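PDB 3LD2: putative acetyltransferase, which binds coenzyme A and probably acts as a GNAT-family acyltransferase, moving an acyl group from the cofactor's thioester to an acceptor. Local coordinates for residues A[94-99]-A[113-118]; A[49-54]-A[90-95]. All coordinates share one frame; numbering follows the deposited sequence.

Contact 1: A[94-99]-A[113-118]. With COA (coenzyme A), chain E.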
loop_
_atom_site.group_PDB
_atom_site.type_symbol
_atom_site.label_atom_id
_atom_site.label_comp_id
_atom_site.label_asym_id
_atom_site.label_seq_id
_atom_site.Cartn_x
_atom_site.Cartn_y
_atom_site.Cartn_z
ATOM N N GLY A 94 6.038 -7.329 6.661
ATOM C CA GLY A 94 5.174 -6.717 5.671
ATOM C C GLY A 94 4.047 -5.916 6.307
ATOM O O GLY A 94 3.613 -6.211 7.430
ATOM N N VAL A 95 3.573 -4.891 5.603
ATOM C CA VAL A 95 2.455 -4.102 6.104
ATOM C C VAL A 95 1.567 -3.546 4.982
ATOM O O VAL A 95 2.058 -3.106 3.938
ATOM C CB VAL A 95 2.929 -2.964 7.034
ATOM C CG1 VAL A 95 3.909 -2.043 6.306
ATOM C CG2 VAL A 95 1.725 -2.195 7.581
ATOM N N LEU A 96 0.255 -3.593 5.202
ATOM C CA LEU A 96 -0.702 -3.049 4.264
ATOM C C LEU A 96 -1.727 -2.223 5.036
ATOM O O LEU A 96 -2.403 -2.741 5.936
ATOM C CB LEU A 96 -1.391 -4.161 3.465
ATOM C CG LEU A 96 -2.396 -3.668 2.391
ATOM C CD1 LEU A 96 -2.625 -4.659 1.252
ATOM C CD2 LEU A 96 -3.755 -3.251 2.991
ATOM N N ASP A 97 -1.827 -0.936 4.705
ATOM C CA ASP A 97 -2.863 -0.080 5.277
ATOM C C ASP A 97 -3.868 0.301 4.199
ATOM O O ASP A 97 -3.506 0.467 3.034
ATOM C CB ASP A 97 -2.267 1.180 5.874
ATOM C CG ASP A 97 -1.762 2.134 4.819
ATOM O OD1 ASP A 97 -0.820 1.758 4.102
ATOM O OD2 ASP A 97 -2.295 3.260 4.703
ATOM N N TYR A 98 -5.135 0.416 4.581
ATOM C CA TYR A 98 -6.179 0.791 3.630
ATOM C C TYR A 98 -7.197 1.718 4.234
ATOM O O TYR A 98 -7.351 1.799 5.445
ATOM C CB TYR A 98 -6.863 -0.434 3.015
ATOM C CG TYR A 98 -7.629 -1.312 3.967
ATOM C CD1 TYR A 98 -8.982 -1.094 4.198
ATOM C CD2 TYR A 98 -7.013 -2.382 4.616
ATOM C CE1 TYR A 98 -9.710 -1.904 5.058
ATOM C CE2 TYR A 98 -7.723 -3.204 5.486
ATOM C CZ TYR A 98 -9.078 -2.955 5.714
ATOM O OH TYR A 98 -9.824 -3.754 6.572
ATOM N N SER A 99 -7.894 2.425 3.373
ATOM C CA SER A 99 -8.857 3.411 3.824
ATOM C C SER A 99 -9.719 3.864 2.645
ATOM O O SER A 99 -9.337 3.670 1.480
ATOM C CB SER A 99 -8.105 4.606 4.375
ATOM O OG SER A 99 -7.585 5.346 3.285
ATOM N N PHE A 113 -5.181 1.739 -0.771
ATOM C CA PHE A 113 -4.236 1.068 0.142
ATOM C C PHE A 113 -2.780 1.265 -0.229
ATOM O O PHE A 113 -2.456 1.497 -1.382
ATOM C CB PHE A 113 -4.510 -0.440 0.222
ATOM C CG PHE A 113 -4.160 -1.184 -1.032
ATOM C CD1 PHE A 113 -2.926 -1.801 -1.169
ATOM C CD2 PHE A 113 -5.059 -1.256 -2.083
ATOM C CE1 PHE A 113 -2.591 -2.490 -2.332
ATOM C CE2 PHE A 113 -4.743 -1.933 -3.252
ATOM C CZ PHE A 113 -3.504 -2.554 -3.379
ATOM N N GLY A 114 -1.903 1.176 0.764
ATOM C CA GLY A 114 -0.468 1.105 0.532
ATOM C C GLY A 114 0.023 -0.261 0.993
ATOM O O GLY A 114 -0.692 -0.970 1.707
ATOM N N ILE A 115 1.224 -0.640 0.576
ATOM C CA ILE A 115 1.819 -1.898 0.997
ATOM C C ILE A 115 3.350 -1.836 0.927
ATOM O O ILE A 115 3.925 -1.213 0.054
ATOM C CB ILE A 115 1.298 -3.085 0.170
ATOM C CG1 ILE A 115 1.768 -4.415 0.783
ATOM C CG2 ILE A 115 1.746 -2.948 -1.261
ATOM C CD1 ILE A 115 1.258 -5.629 0.061
ATOM N N ALA A 116 4.004 -2.454 1.897
ATOM C CA ALA A 116 5.451 -2.460 1.931
ATOM C C ALA A 116 5.914 -3.804 2.466
ATOM O O ALA A 116 5.496 -4.242 3.538
ATOM C CB ALA A 116 5.989 -1.292 2.777
ATOM N N VAL A 117 6.721 -4.497 1.674
ATOM C CA VAL A 117 7.294 -5.757 2.108
ATOM C C VAL A 117 8.790 -5.572 2.309
ATOM O O VAL A 117 9.432 -4.836 1.554
ATOM C CB VAL A 117 7.052 -6.851 1.104
ATOM C CG1 VAL A 117 7.926 -8.053 1.426
ATOM C CG2 VAL A 117 5.589 -7.226 1.101
ATOM N N ALA A 118 9.339 -6.206 3.341
ATOM C CA ALA A 118 10.766 -6.054 3.623
ATOM C C ALA A 118 11.600 -6.590 2.465
ATOM O O ALA A 118 11.388 -7.710 1.994
ATOM C CB ALA A 118 11.129 -6.746 4.897
HETATM N N1A COA E . 10.479 -8.491 -10.620
HETATM C C2A COA E . 9.480 -9.154 -11.492
HETATM N N3A COA E . 8.129 -9.497 -10.926
HETATM C C4A COA E . 7.819 -9.161 -9.545
HETATM C C5A COA E . 8.808 -8.485 -8.693
HETATM C C6A COA E . 10.163 -8.150 -9.231
HETATM N N6A COA E . 11.104 -7.488 -8.341
HETATM N N7A COA E . 8.251 -8.254 -7.350
HETATM C C8A COA E . 6.907 -8.777 -7.389
HETATM N N9A COA E . 6.615 -9.250 -8.767
HETATM C C1B COA E . 5.530 -10.078 -8.886
HETATM C C2B COA E . 5.485 -11.441 -9.548
HETATM O O2B COA E . 6.040 -11.763 -10.787
HETATM C C3B COA E . 4.600 -12.297 -8.752
HETATM O O3B COA E . 4.448 -13.665 -8.967
HETATM P P3B COA E . 5.768 -14.645 -8.624
HETATM O O7A COA E . 5.132 -16.159 -8.461
HETATM O O8A COA E . 6.875 -14.651 -9.862
HETATM O O9A COA E . 6.477 -14.213 -7.433
HETATM C C4B COA E . 4.141 -11.468 -7.569
HETATM O O4B COA E . 4.761 -10.134 -7.646
HETATM C C5B COA E . 3.483 -11.843 -6.287
HETATM O O5B COA E . 4.718 -11.768 -5.599
HETATM P P1A COA E . 4.944 -11.390 -4.016
HETATM O O1A COA E . 6.166 -12.337 -3.427
HETATM O O2A COA E . 3.690 -11.624 -3.314
HETATM O O3A COA E . 5.370 -9.815 -3.879
HETATM P P2A COA E . 6.254 -9.198 -2.645
HETATM O O4A COA E . 7.858 -9.411 -2.966
HETATM O O5A COA E . 5.917 -9.815 -1.368
HETATM O O6A COA E . 5.992 -7.577 -2.597
HETATM C CBP COA E . 5.820 -5.416 -3.402
HETATM C CCP COA E . 5.638 -6.897 -3.773
HETATM C CDP COA E . 4.864 -5.114 -2.216
HETATM C CEP COA E . 5.546 -4.498 -4.623
HETATM C CAP COA E . 7.276 -5.220 -2.897
HETATM O OAP COA E . 8.222 -5.198 -3.931
HETATM C C9P COA E . 7.387 -3.874 -2.195
HETATM O O9P COA E . 7.577 -3.874 -1.022
HETATM N N8P COA E . 7.957 -2.756 -2.928
HETATM C C7P COA E . 8.566 -1.755 -2.075
HETATM C C6P COA E . 7.896 -0.388 -2.244
HETATM C C5P COA E . 6.424 -0.535 -2.642
HETATM O O5P COA E . 5.631 -0.841 -1.818
HETATM N N4P COA E . 5.972 -0.208 -3.980
HETATM C C3P COA E . 4.591 0.256 -4.228
HETATM C C2P COA E . 3.551 -0.210 -3.204
HETATM S S1P COA E . 2.833 1.271 -2.412
#

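Contact 2: A[49-54]-A[90-95]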
loop_
_atom_site.group_PDB
_atom_site.type_symbol
_atom_site.label_atom_id
_atom_site.label_comp_id
_atom_site.label_asym_id
_atom_site.label_seq_id
_atom_site.Cartn_x
_atom_site.Cartn_y
_atom_site.Cartn_z
ATOM N N VAL A 49 6.936 1.651 11.432
ATOM C CA VAL A 49 7.740 2.831 11.126
ATOM C C VAL A 49 9.135 2.513 10.532
ATOM O O VAL A 49 9.480 3.007 9.458
ATOM C CB VAL A 49 7.876 3.750 12.347
ATOM C CG1 VAL A 49 8.908 4.860 12.079
ATOM C CG2 VAL A 49 6.526 4.351 12.676
ATOM N N GLU A 50 9.917 1.692 11.223
ATOM C CA GLU A 50 11.240 1.292 10.756
ATOM C C GLU A 50 11.195 0.641 9.394
ATOM O O GLU A 50 11.999 0.948 8.524
ATOM C CB GLU A 50 11.877 0.305 11.733
ATOM C CG GLU A 50 12.747 0.954 12.802
ATOM C CD GLU A 50 14.010 1.635 12.236
ATOM O OE1 GLU A 50 14.065 2.884 12.309
ATOM O OE2 GLU A 50 14.935 0.936 11.732
ATOM N N LEU A 51 10.260 -0.283 9.221
ATOM C CA LEU A 51 10.136 -1.000 7.969
ATOM C C LEU A 51 9.798 -0.052 6.821
ATOM O O LEU A 51 10.348 -0.165 5.726
ATOM C CB LEU A 51 9.072 -2.091 8.084
ATOM C CG LEU A 51 8.541 -2.660 6.763
ATOM C CD1 LEU A 51 9.684 -3.074 5.836
ATOM C CD2 LEU A 51 7.676 -3.831 7.037
ATOM N N GLU A 52 8.887 0.879 7.064
ATOM C CA GLU A 52 8.414 1.723 5.989
ATOM C C GLU A 52 9.521 2.645 5.578
ATOM O O GLU A 52 9.708 2.922 4.386
ATOM C CB GLU A 52 7.197 2.528 6.414
ATOM C CG GLU A 52 5.920 1.884 5.948
ATOM C CD GLU A 52 4.705 2.647 6.373
ATOM O OE1 GLU A 52 3.911 2.041 7.104
ATOM O OE2 GLU A 52 4.550 3.846 6.008
ATOM N N ASN A 53 10.255 3.117 6.576
ATOM C CA ASN A 53 11.277 4.102 6.326
ATOM C C ASN A 53 12.510 3.463 5.673
ATOM O O ASN A 53 13.354 4.167 5.124
ATOM C CB ASN A 53 11.630 4.865 7.600
ATOM C CG ASN A 53 10.613 5.959 7.943
ATOM O OD1 ASN A 53 9.827 6.386 7.100
ATOM N ND2 ASN A 53 10.644 6.426 9.184
ATOM N N LYS A 54 12.605 2.138 5.706
ATOM C CA LYS A 54 13.671 1.461 4.969
ATOM C C LYS A 54 13.183 1.187 3.565
ATOM O O LYS A 54 13.979 0.917 2.669
ATOM C CB LYS A 54 14.086 0.121 5.618
ATOM C CG LYS A 54 14.771 0.226 6.986
ATOM C CD LYS A 54 14.684 -1.089 7.770
ATOM C CE LYS A 54 15.165 -0.910 9.217
ATOM N NZ LYS A 54 15.602 -2.200 9.832
ATOM N N ASP A 90 6.957 -13.498 14.958
ATOM C CA ASP A 90 6.545 -12.226 15.578
ATOM C C ASP A 90 7.489 -11.045 15.257
ATOM O O ASP A 90 7.529 -10.044 15.968
ATOM C CB ASP A 90 6.313 -12.370 17.093
ATOM C CG ASP A 90 5.130 -11.510 17.596
ATOM O OD1 ASP A 90 5.291 -10.267 17.711
ATOM O OD2 ASP A 90 4.036 -12.082 17.870
ATOM N N LYS A 91 8.241 -11.188 14.174
ATOM C CA LYS A 91 8.948 -10.078 13.559
ATOM C C LYS A 91 8.115 -9.592 12.362
ATOM O O LYS A 91 7.679 -10.399 11.521
ATOM C CB LYS A 91 10.332 -10.543 13.097
ATOM C CG LYS A 91 11.040 -9.605 12.123
ATOM C CD LYS A 91 11.964 -8.617 12.843
ATOM C CE LYS A 91 12.624 -7.639 11.861
ATOM N NZ LYS A 91 13.554 -6.714 12.565
ATOM N N ILE A 92 7.870 -8.286 12.297
ATOM C CA ILE A 92 7.081 -7.714 11.200
ATOM C C ILE A 92 7.901 -7.703 9.908
ATOM O O ILE A 92 9.012 -7.184 9.911
ATOM C CB ILE A 92 6.700 -6.251 11.472
ATOM C CG1 ILE A 92 6.078 -6.072 12.863
ATOM C CG2 ILE A 92 5.785 -5.730 10.352
ATOM C CD1 ILE A 92 4.588 -6.144 12.866
ATOM N N VAL A 93 7.356 -8.250 8.820
ATOM C CA VAL A 93 8.073 -8.313 7.542
ATOM C C VAL A 93 7.265 -7.748 6.375
ATOM O O VAL A 93 7.747 -7.707 5.241
ATOM C CB VAL A 93 8.493 -9.761 7.164
ATOM C CG1 VAL A 93 9.630 -10.233 8.050
ATOM C CG2 VAL A 93 7.286 -10.713 7.193
ATOM N N GLY A 94 6.038 -7.329 6.661
ATOM C CA GLY A 94 5.174 -6.717 5.671
ATOM C C GLY A 94 4.047 -5.916 6.307
ATOM O O GLY A 94 3.613 -6.211 7.430
ATOM N N VAL A 95 3.573 -4.891 5.603
ATOM C CA VAL A 95 2.455 -4.102 6.104
ATOM C C VAL A 95 1.567 -3.546 4.982
ATOM O O VAL A 95 2.058 -3.106 3.938
ATOM C CB VAL A 95 2.929 -2.964 7.034
ATOM C CG1 VAL A 95 3.909 -2.043 6.306
ATOM C CG2 VAL A 95 1.725 -2.195 7.581
#

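Contact 1: A[94-99]-A[113-118]
Val95 and Ala116 form an antiparallel hydrogen-bonded pair, Val95 N to Ala116 O and Ala116 N to Val95 O both 2.9 Å, and the two strand segments run at 174° to each other. Asp97 and Gly114 make the next such pair: Gly114 N reaches Asp97 O at 2.9 Å, whereas the return bond from Asp97 N to Gly114 O is weak. In the non-hydrogen-bonded pair between them, Leu96 lies against Ile115. With chi1 near -178° the Leu96 branch points away from its own N, and CD1 then lies 3.8 Å from Phe113 CD1, obliquely to the ring, and 4.2 Å from Ile115 CD1. On this face helix 126-138 packs over the sheet, with Leu130 on Ile115 and the ring of Phe134 meeting those of Phe113 and Tyr98. The hairpin of strands 92-100 and 110-117 belongs to the central sheet of the GNAT fold, and its second strand receives the cofactor at its C-terminal end. There Val117 N donates a nearly straight bond to coenzyme A O9P (2.9 Å, 166° at the hydrogen), and Ile115 CG2 touches the pantetheine arm at C2P (3.8 Å). Val117 CG2 lies 3.6 Å from O5A of the pyrophosphate. On the other face, Val95 CG1 meets Ala116 CB, and Asp97 OD1 comes over the backbone of Gly114, with OD2 in a long, weak ion pair with Lys76.

Contact 2: A[49-54]-A[90-95]
Leu51 carries most of the apolar packing, its CD2 methyl lying 4.3 Å from Ile92 CG2 and 4.2 Å from Val95 CG1. The same methyl rests on the backbone between these two side chains, 3.9 Å from Gly94 N and 4.0 Å from Val93 C. A chi1 of 163° swings the Leu51 branch away from its own N, and with chi2 at 50° CD2 is directed at the strand. Ile92 and Val95 both start toward the helix, although they are three positions apart. The two intervening residues, Val93 and Gly94, both face Ala86 of strand 82-88 in a classic beta bulge, which accounts for this spacing. Helix 45-55, the first helix of this GNAT chain, lies across the beginning of strand 92-100: the short axes cross at -67° and approach to 9.1 Å. Among polar groups, no hydrogen bond links the two segments. Glu52 OE1 comes only within 4.2 Å of Val95 CG1, the two side chains meeting at about a right angle, while its OE2 takes a weak hydrogen bond from Trp56 NE1. Outside the segments, Gln47 OE1 of the same helix accepts a hydrogen bond from Ile92 N.

Overall arrangement
Contacts 1 and 2 share Gly94 and Val95 on strand 92-100, and their centres lie 10 Å apart. Beyond the end of strand 110-117, Ala118 N approaches Val93 O at 2.9 Å, a probable hydrogen bond that continues the pairing of contact 1 into the bulged region of contact 2. Leu51 also spans both: its CD1 packs 3.9 Å from Ala118 CA, and its CD2 lies 4.1 Å from Ala116 O. Coenzyme A is held directly at contact 1, with Arg123, Gly125, Gly127 and Arg128 giving further backbone N-H groups. Contact 2 is set back from the cofactor, with the Leu51 side chain about 7 Å from it.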